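Local atomic coordinates of thioesterase superfamily (Jannaschia sp., PDB entry 2OAF), a protein that probably hydrolyses thioesters, as expected of a hotdog-fold member of the thioesterase superfamily. Residues S82-W95 and R107-V119. Residues are numbered along the deposited sequence; the frame is centred on the assembly and turned at random. Where two conformers were deposited one is given.
Sequences SPVTPRHILKCHTW and RVDGVQDGVTCFV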
ATOM      1  N   SER B  82      17.260  -5.358 -11.873  1.00 27.43           N
ATOM      2  CA  SER B  82      17.687  -3.992 -11.962  1.00 29.38           C
ATOM      3  C   SER B  82      16.626  -3.131 -11.248  1.00 30.58           C
ATOM      4  O   SER B  82      15.454  -3.477 -11.233  1.00 29.61           O
ATOM      5  CB  SER B  82      17.833  -3.584 -13.454  1.00 30.67           C
ATOM      6  OG  SER B  82      18.523  -2.374 -13.586  1.00 36.21           O
ATOM      7  N   PRO B  83      17.041  -2.026 -10.627  1.00 31.82           N
ATOM      8  CA  PRO B  83      16.096  -1.199  -9.891  1.00 33.36           C
ATOM      9  C   PRO B  83      15.048  -0.507 -10.743  1.00 31.19           C
ATOM     10  O   PRO B  83      15.315  -0.096 -11.877  1.00 31.24           O
ATOM     11  CB  PRO B  83      16.976  -0.106  -9.297  1.00 33.62           C
ATOM     12  CG  PRO B  83      18.305  -0.596  -9.368  1.00 38.61           C
ATOM     13  CD  PRO B  83      18.398  -1.493 -10.532  1.00 33.85           C
ATOM     14  N   VAL B  84      13.872  -0.344 -10.169  1.00 30.51           N
ATOM     15  CA  VAL B  84      12.782   0.360 -10.810  1.00 30.74           C
ATOM     16  C   VAL B  84      12.747   1.793 -10.228  1.00 30.32           C
ATOM     17  O   VAL B  84      12.835   1.984  -9.015  1.00 30.03           O
ATOM     18  CB  VAL B  84      11.475  -0.357 -10.557  1.00 32.70           C
ATOM     19  CG1 VAL B  84      10.324   0.504 -11.003  1.00 27.17           C
ATOM     20  CG2 VAL B  84      11.446  -1.769 -11.310  1.00 25.73           C
ATOM     21  N   THR B  85      12.684   2.801 -11.090  1.00 29.84           N
ATOM     22  CA  THR B  85      12.636   4.210 -10.616  1.00 28.20           C
ATOM     23  C   THR B  85      11.565   5.015 -11.328  1.00 28.08           C
ATOM     24  O   THR B  85      11.009   4.598 -12.338  1.00 29.83           O
ATOM     25  CB  THR B  85      13.948   4.948 -10.820  1.00 31.35           C
ATOM     26  OG1 THR B  85      14.063   5.317 -12.208  1.00 32.05           O
ATOM     27  CG2 THR B  85      15.150   4.109 -10.367  1.00 29.60           C
ATOM     28  N   PRO B  86      11.255   6.200 -10.816  1.00 30.45           N
ATOM     29  CA  PRO B  86      10.366   7.091 -11.553  1.00 31.31           C
ATOM     30  C   PRO B  86      10.918   7.756 -12.809  1.00 31.82           C
ATOM     31  O   PRO B  86      10.190   8.544 -13.412  1.00 30.65           O
ATOM     32  CB  PRO B  86      10.051   8.203 -10.531  1.00 33.38           C
ATOM     33  CG  PRO B  86      10.378   7.635  -9.214  1.00 31.75           C
ATOM     34  CD  PRO B  86      11.595   6.779  -9.507  1.00 34.23           C
ATOM     35  N   ARG B  87      12.159   7.456 -13.206  1.00 31.97           N
ATOM     36  CA  ARG B  87      12.745   8.096 -14.384  1.00 33.17           C
ATOM     37  C   ARG B  87      12.087   7.650 -15.680  1.00 34.09           C
ATOM     38  O   ARG B  87      12.209   8.332 -16.672  1.00 32.27           O
ATOM     39  CB  ARG B  87      14.238   7.808 -14.505  1.00 37.06           C
ATOM     40  CG  ARG B  87      15.091   8.106 -13.275  1.00 41.91           C
ATOM     41  CD  ARG B  87      15.365   9.556 -13.199  1.00 47.29           C
ATOM     42  NE  ARG B  87      16.335   9.897 -12.163  1.00 44.46           N
ATOM     43  CZ  ARG B  87      16.564  11.143 -11.774  1.00 44.23           C
ATOM     44  NH1 ARG B  87      15.885  12.145 -12.333  1.00 37.41           N
ATOM     45  NH2 ARG B  87      17.451  11.387 -10.822  1.00 38.50           N
ATOM     46  N   HIS B  88      11.421   6.491 -15.694  1.00 33.70           N
ATOM     47  CA  HIS B  88      10.748   5.998 -16.914  1.00 32.92           C
ATOM     48  C   HIS B  88       9.472   5.290 -16.555  1.00 33.06           C
ATOM     49  O   HIS B  88       9.302   4.876 -15.431  1.00 33.68           O
ATOM     50  CB  HIS B  88      11.648   5.030 -17.669  1.00 36.23           C
ATOM     51  CG  HIS B  88      13.021   5.561 -17.904  1.00 34.72           C
ATOM     52  ND1 HIS B  88      13.277   6.581 -18.805  1.00 41.25           N
ATOM     53  CD2 HIS B  88      14.201   5.269 -17.312  1.00 40.43           C
ATOM     54  CE1 HIS B  88      14.567   6.867 -18.776  1.00 42.91           C
ATOM     55  NE2 HIS B  88      15.149   6.091 -17.875  1.00 39.71           N
ATOM     56  N   ILE B  89       8.577   5.170 -17.520  1.00 32.30           N
ATOM     57  CA  ILE B  89       7.415   4.296 -17.406  1.00 34.51           C
ATOM     58  C   ILE B  89       7.923   2.868 -17.189  1.00 32.26           C
ATOM     59  O   ILE B  89       8.910   2.460 -17.792  1.00 32.07           O
ATOM     60  CB  ILE B  89       6.537   4.287 -18.727  1.00 34.99           C
ATOM     61  CG1 ILE B  89       5.793   5.602 -18.920  1.00 35.69           C
ATOM     62  CG2 ILE B  89       5.468   3.162 -18.700  1.00 34.02           C
ATOM     63  CD1 ILE B  89       4.669   5.760 -17.919  1.00 46.43           C
ATOM     64  N   LEU B  90       7.261   2.131 -16.323  1.00 30.83           N
ATOM     65  CA  LEU B  90       7.505   0.679 -16.176  1.00 31.02           C
ATOM     66  C   LEU B  90       6.592  -0.024 -17.164  1.00 31.21           C
ATOM     67  O   LEU B  90       5.376  -0.026 -16.989  1.00 30.78           O
ATOM     68  CB  LEU B  90       7.186   0.200 -14.752  1.00 31.11           C
ATOM     69  CG  LEU B  90       7.443  -1.273 -14.403  1.00 28.58           C
ATOM     70  CD1 LEU B  90       8.952  -1.665 -14.522  1.00 27.15           C
ATOM     71  CD2 LEU B  90       6.905  -1.585 -13.002  1.00 28.83           C
ATOM     72  N   LYS B  91       7.174  -0.618 -18.190  1.00 30.27           N
ATOM     73  CA  LYS B  91       6.408  -1.356 -19.179  1.00 29.57           C
ATOM     74  C   LYS B  91       6.334  -2.811 -18.767  1.00 29.92           C
ATOM     75  O   LYS B  91       7.356  -3.540 -18.754  1.00 29.93           O
ATOM     76  CB  LYS B  91       7.061  -1.246 -20.553  1.00 31.61           C
ATOM     77  CG  LYS B  91       7.253   0.172 -21.045  1.00 32.91           C
ATOM     78  CD  LYS B  91       6.058   0.642 -21.828  1.00 43.39           C
ATOM     79  CE  LYS B  91       6.242   2.043 -22.418  1.00 47.25           C
ATOM     80  NZ  LYS B  91       5.054   2.479 -23.210  1.00 49.85           N
ATOM     81  N   CYS B  92       5.131  -3.249 -18.422  1.00 28.58           N
ATOM     82  CA  CYS B  92       4.927  -4.602 -17.953  1.00 27.71           C
ATOM     83  C   CYS B  92       4.431  -5.457 -19.091  1.00 29.37           C
ATOM     84  O   CYS B  92       3.272  -5.426 -19.447  1.00 28.54           O
ATOM     85  CB  CYS B  92       3.965  -4.619 -16.787  1.00 29.28           C
ATOM     86  SG  CYS B  92       4.594  -3.745 -15.330  1.00 32.68           S
ATOM     87  N   HIS B  93       5.344  -6.240 -19.652  1.00 30.78           N
ATOM     88  CA  HIS B  93       5.038  -7.167 -20.750  1.00 29.00           C
ATOM     89  C   HIS B  93       4.420  -8.413 -20.126  1.00 30.25           C
ATOM     90  O   HIS B  93       5.065  -9.099 -19.319  1.00 29.30           O
ATOM     91  CB  HIS B  93       6.306  -7.569 -21.516  1.00 29.10           C
ATOM     92  CG  HIS B  93       7.029  -6.427 -22.156  1.00 30.82           C
ATOM     93  ND1 HIS B  93       7.167  -6.308 -23.524  1.00 32.20           N
ATOM     94  CD2 HIS B  93       7.653  -5.351 -21.619  1.00 32.77           C
ATOM     95  CE1 HIS B  93       7.859  -5.218 -23.799  1.00 34.62           C
ATOM     96  NE2 HIS B  93       8.160  -4.612 -22.663  1.00 31.24           N
ATOM     97  N   THR B  94       3.184  -8.718 -20.501  1.00 29.12           N
ATOM     98  CA  THR B  94       2.361  -9.652 -19.741  1.00 30.19           C
ATOM     99  C   THR B  94       1.729 -10.667 -20.672  1.00 30.61           C
ATOM    100  O   THR B  94       1.149 -10.306 -21.710  1.00 28.00           O
ATOM    101  CB  THR B  94       1.247  -8.879 -19.007  1.00 28.76           C
ATOM    102  OG1 THR B  94       1.867  -7.845 -18.254  1.00 35.72           O
ATOM    103  CG2 THR B  94       0.441  -9.785 -18.061  1.00 31.67           C
ATOM    104  N   TRP B  95       1.822 -11.937 -20.309  1.00 28.58           N
ATOM    105  CA  TRP B  95       1.184 -12.964 -21.112  1.00 29.03           C
ATOM    106  C   TRP B  95       0.979 -14.247 -20.325  1.00 28.51           C
ATOM    107  O   TRP B  95       1.699 -14.497 -19.372  1.00 29.59           O
ATOM    108  CB  TRP B  95       2.031 -13.262 -22.367  1.00 28.73           C
ATOM    109  CG  TRP B  95       3.305 -13.975 -22.088  1.00 27.81           C
ATOM    110  CD1 TRP B  95       3.538 -15.298 -22.254  1.00 30.26           C
ATOM    111  CD2 TRP B  95       4.531 -13.410 -21.575  1.00 27.43           C
ATOM    112  NE1 TRP B  95       4.832 -15.598 -21.899  1.00 29.64           N
ATOM    113  CE2 TRP B  95       5.461 -14.465 -21.468  1.00 31.96           C
ATOM    114  CE3 TRP B  95       4.920 -12.127 -21.177  1.00 29.87           C
ATOM    115  CZ2 TRP B  95       6.766 -14.283 -21.003  1.00 28.70           C
ATOM    116  CZ3 TRP B  95       6.232 -11.936 -20.723  1.00 30.78           C
ATOM    117  CH2 TRP B  95       7.131 -13.020 -20.628  1.00 34.30           C
ATOM    118  N   ARG B 107       3.152 -14.751 -16.973  1.00 28.28           N
ATOM    119  CA  ARG B 107       4.442 -14.099 -16.891  1.00 28.16           C
ATOM    120  C   ARG B 107       4.271 -12.596 -17.002  1.00 28.75           C
ATOM    121  O   ARG B 107       3.422 -12.118 -17.766  1.00 25.90           O
ATOM    122  CB  ARG B 107       5.317 -14.576 -18.037  1.00 29.01           C
ATOM    123  CG  ARG B 107       5.878 -15.939 -17.845  1.00 27.72           C
ATOM    124  CD  ARG B 107       7.119 -15.962 -16.926  1.00 28.98           C
ATOM    125  NE  ARG B 107       8.292 -15.498 -17.644  1.00 29.41           N
ATOM    126  CZ  ARG B 107       8.777 -14.258 -17.618  1.00 26.30           C
ATOM    127  NH1 ARG B 107       8.232 -13.337 -16.850  1.00 33.51           N
ATOM    128  NH2 ARG B 107       9.826 -13.953 -18.366  1.00 30.64           N
ATOM    129  N   VAL B 108       5.064 -11.862 -16.230  1.00 27.75           N
ATOM    130  CA  VAL B 108       5.187 -10.418 -16.371  1.00 28.62           C
ATOM    131  C   VAL B 108       6.677 -10.057 -16.306  1.00 29.46           C
ATOM    132  O   VAL B 108       7.365 -10.454 -15.353  1.00 30.34           O
ATOM    133  CB  VAL B 108       4.457  -9.642 -15.260  1.00 27.54           C
ATOM    134  CG1 VAL B 108       4.680  -8.130 -15.431  1.00 26.55           C
ATOM    135  CG2 VAL B 108       2.955  -9.999 -15.209  1.00 27.07           C
ATOM    136  N   ASP B 109       7.167  -9.328 -17.317  1.00 29.06           N
ATOM    137  CA  ASP B 109       8.508  -8.755 -17.296  1.00 28.52           C
ATOM    138  C   ASP B 109       8.275  -7.258 -17.136  1.00 28.80           C
ATOM    139  O   ASP B 109       7.550  -6.618 -17.940  1.00 28.26           O
ATOM    140  CB  ASP B 109       9.311  -8.956 -18.587  1.00 26.49           C
ATOM    141  CG  ASP B 109       9.797 -10.387 -18.800  1.00 34.40           C
ATOM    142  OD1 ASP B 109       9.642 -11.238 -17.897  1.00 29.20           O
ATOM    143  OD2 ASP B 109      10.350 -10.649 -19.903  1.00 34.03           O
ATOM    144  N   GLY B 110       8.921  -6.692 -16.133  1.00 28.70           N
ATOM    145  CA  GLY B 110       8.852  -5.245 -15.890  1.00 29.03           C
ATOM    146  C   GLY B 110      10.101  -4.647 -16.495  1.00 28.84           C
ATOM    147  O   GLY B 110      11.208  -5.011 -16.086  1.00 28.63           O
ATOM    148  N   VAL B 111       9.917  -3.769 -17.490  1.00 27.92           N
ATOM    149  CA  VAL B 111      11.010  -3.248 -18.318  1.00 25.77           C
ATOM    150  C   VAL B 111      11.001  -1.739 -18.314  1.00 27.22           C
ATOM    151  O   VAL B 111       9.937  -1.135 -18.478  1.00 29.18           O
ATOM    152  CB  VAL B 111      10.849  -3.749 -19.777  1.00 28.92           C
ATOM    153  CG1 VAL B 111      12.019  -3.268 -20.616  1.00 24.85           C
ATOM    154  CG2 VAL B 111      10.739  -5.296 -19.782  1.00 24.33           C
ATOM    155  N   GLN B 112      12.158  -1.127 -18.050  1.00 27.46           N
ATOM    156  CA  GLN B 112      12.280   0.328 -18.021  1.00 27.82           C
ATOM    157  C   GLN B 112      13.393   0.785 -18.936  1.00 29.30           C
ATOM    158  O   GLN B 112      14.548   0.406 -18.734  1.00 27.78           O
ATOM    159  CB  GLN B 112      12.567   0.841 -16.603  1.00 31.74           C
ATOM    160  CG  GLN B 112      11.358   0.911 -15.722  1.00 36.63           C
ATOM    161  CD  GLN B 112      11.530   1.857 -14.555  1.00 37.46           C
ATOM    162  OE1 GLN B 112      12.552   1.848 -13.874  1.00 34.81           O
ATOM    163  NE2 GLN B 112      10.486   2.635 -14.278  1.00 30.16           N
ATOM    164  N   ASP B 113      13.045   1.590 -19.938  1.00 28.45           N
ATOM    165  CA  ASP B 113      14.002   1.998 -20.935  1.00 29.91           C
ATOM    166  C   ASP B 113      14.719   0.796 -21.541  1.00 30.18           C
ATOM    167  O   ASP B 113      15.936   0.815 -21.807  1.00 31.03           O
ATOM    168  CB  ASP B 113      14.962   3.001 -20.339  1.00 28.01           C
ATOM    169  CG  ASP B 113      15.052   4.250 -21.163  1.00 36.09           C
ATOM    170  OD1 ASP B 113      14.048   4.572 -21.814  1.00 42.81           O
ATOM    171  OD2 ASP B 113      16.095   4.911 -21.112  1.00 42.64           O
ATOM    172  N   GLY B 114      13.937  -0.248 -21.800  1.00 30.74           N
ATOM    173  CA  GLY B 114      14.450  -1.498 -22.379  1.00 29.44           C
ATOM    174  C   GLY B 114      15.232  -2.436 -21.499  1.00 29.37           C
ATOM    175  O   GLY B 114      15.590  -3.531 -21.934  1.00 27.03           O
ATOM    176  N   VAL B 115      15.519  -2.017 -20.267  1.00 29.44           N
ATOM    177  CA  VAL B 115      16.182  -2.862 -19.289  1.00 29.19           C
ATOM    178  C   VAL B 115      15.146  -3.686 -18.538  1.00 30.49           C
ATOM    179  O   VAL B 115      14.185  -3.134 -17.987  1.00 30.42           O
ATOM    180  CB  VAL B 115      16.942  -2.005 -18.224  1.00 30.10           C
ATOM    181  CG1 VAL B 115      17.689  -2.905 -17.205  1.00 26.79           C
ATOM    182  CG2 VAL B 115      17.914  -1.021 -18.905  1.00 24.97           C
ATOM    183  N   THR B 116      15.350  -5.000 -18.472  1.00 30.65           N
ATOM    184  CA  THR B 116      14.445  -5.863 -17.728  1.00 29.56           C
ATOM    185  C   THR B 116      14.780  -5.773 -16.251  1.00 30.66           C
ATOM    186  O   THR B 116      15.814  -6.240 -15.796  1.00 28.48           O
ATOM    187  CB  THR B 116      14.542  -7.303 -18.209  1.00 33.19           C
ATOM    188  OG1 THR B 116      14.184  -7.329 -19.583  1.00 27.37           O
ATOM    189  CG2 THR B 116      13.596  -8.231 -17.403  1.00 26.25           C
ATOM    190  N   CYS B 117      13.914  -5.085 -15.525  1.00 30.19           N
ATOM    191  CA  CYS B 117      14.114  -4.848 -14.107  1.00 29.64           C
ATOM    192  C   CYS B 117      13.679  -6.042 -13.279  1.00 28.61           C
ATOM    193  O   CYS B 117      14.304  -6.352 -12.254  1.00 29.43           O
ATOM    194  CB  CYS B 117      13.354  -3.612 -13.671  1.00 29.48           C
ATOM    195  SG  CYS B 117      13.953  -2.159 -14.574  1.00 31.88           S
ATOM    196  N   PHE B 118      12.562  -6.661 -13.655  1.00 26.54           N
ATOM    197  CA  PHE B 118      12.130  -7.881 -12.962  1.00 26.77           C
ATOM    198  C   PHE B 118      11.393  -8.832 -13.893  1.00 28.66           C
ATOM    199  O   PHE B 118      10.856  -8.437 -14.915  1.00 26.42           O
ATOM    200  CB  PHE B 118      11.282  -7.589 -11.715  1.00 28.51           C
ATOM    201  CG  PHE B 118       9.945  -6.932 -11.994  1.00 26.58           C
ATOM    202  CD1 PHE B 118       8.879  -7.655 -12.491  1.00 29.20           C
ATOM    203  CD2 PHE B 118       9.760  -5.594 -11.735  1.00 26.91           C
ATOM    204  CE1 PHE B 118       7.655  -7.050 -12.760  1.00 31.68           C
ATOM    205  CE2 PHE B 118       8.524  -4.989 -11.938  1.00 24.39           C
ATOM    206  CZ  PHE B 118       7.466  -5.730 -12.469  1.00 29.19           C
ATOM    207  N   VAL B 119      11.442 -10.103 -13.540  1.00 28.88           N
ATOM    208  CA  VAL B 119      10.782 -11.148 -14.297  0.50 28.38           C
ATOM    209  C   VAL B 119       9.968 -11.920 -13.264  1.00 29.92           C
ATOM    210  O   VAL B 119      10.489 -12.306 -12.224  1.00 30.19           O
ATOM    211  CB  VAL B 119      11.806 -12.020 -15.075  0.50 30.19           C
ATOM    212  CG1 VAL B 119      12.928 -11.130 -15.714  0.50 24.37           C
ATOM    213  CG2 VAL B 119      12.420 -13.064 -14.193  0.50 32.52           C
TER
HETATM  214  O   HOH W   1      15.226   2.082 -14.418  1.00 48.20           O
HETATM  215  O   HOH W   2      10.308   2.151 -20.111  1.00 28.40           O
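Trp95 and Arg107 pair across an antiparallel hairpin of the hotdog-fold sheet, strands 90-99 and 103-112. The two side chains lie side by side and point the same way. Arg107 CB sits over the six-membered ring of Trp95, 3.4 Å from its centroid. The arginine chain then bends at chi2 and chi3. This sets one face of the guanidinium against Trp95 CH2, which lies over its centre; the ring and guanidinium planes are 56° apart. Arg107 NH1 and NH2 both grip Asp109 OD1, the salt bridge from Arg107 NH1 measuring 2.7 Å. Arg12 binds the other oxygen of Asp109, and Gln10 takes Trp95 NE1. With an alanine in place of Arg107, CB could still lie on the ring, but Trp95 CH2 would probably lose its guanidinium neighbour and Asp109 OD1 both these donors.

On the other face of the sheet, Thr94 and Val108 lie alongside each other, CG2 to CG2, and helix 39-54 packs against both. Further along, Leu90 CD2 meets the edge of the Phe118 ring. That ring lies over Gly110 CA, where Cys117 and Phe118 form a classic bulge.

At the type I' turn from Gln112 to Val115, the Asp113 carboxylate stacks on the His88 ring, the planes 14° apart. Gln112 reaches into the loop around Thr85 with its chain extended beyond CG (chi2 -159°). Its amide pairs with the backbone of Thr85 through two bonds. Thr85 N donates to Gln112 OE1 at 2.9 Å. Gln112 NE2 donates to Thr85 O at 2.8 Å, in the carbonyl plane. A water also donates to Gln112 OE1, at 2.7 Å.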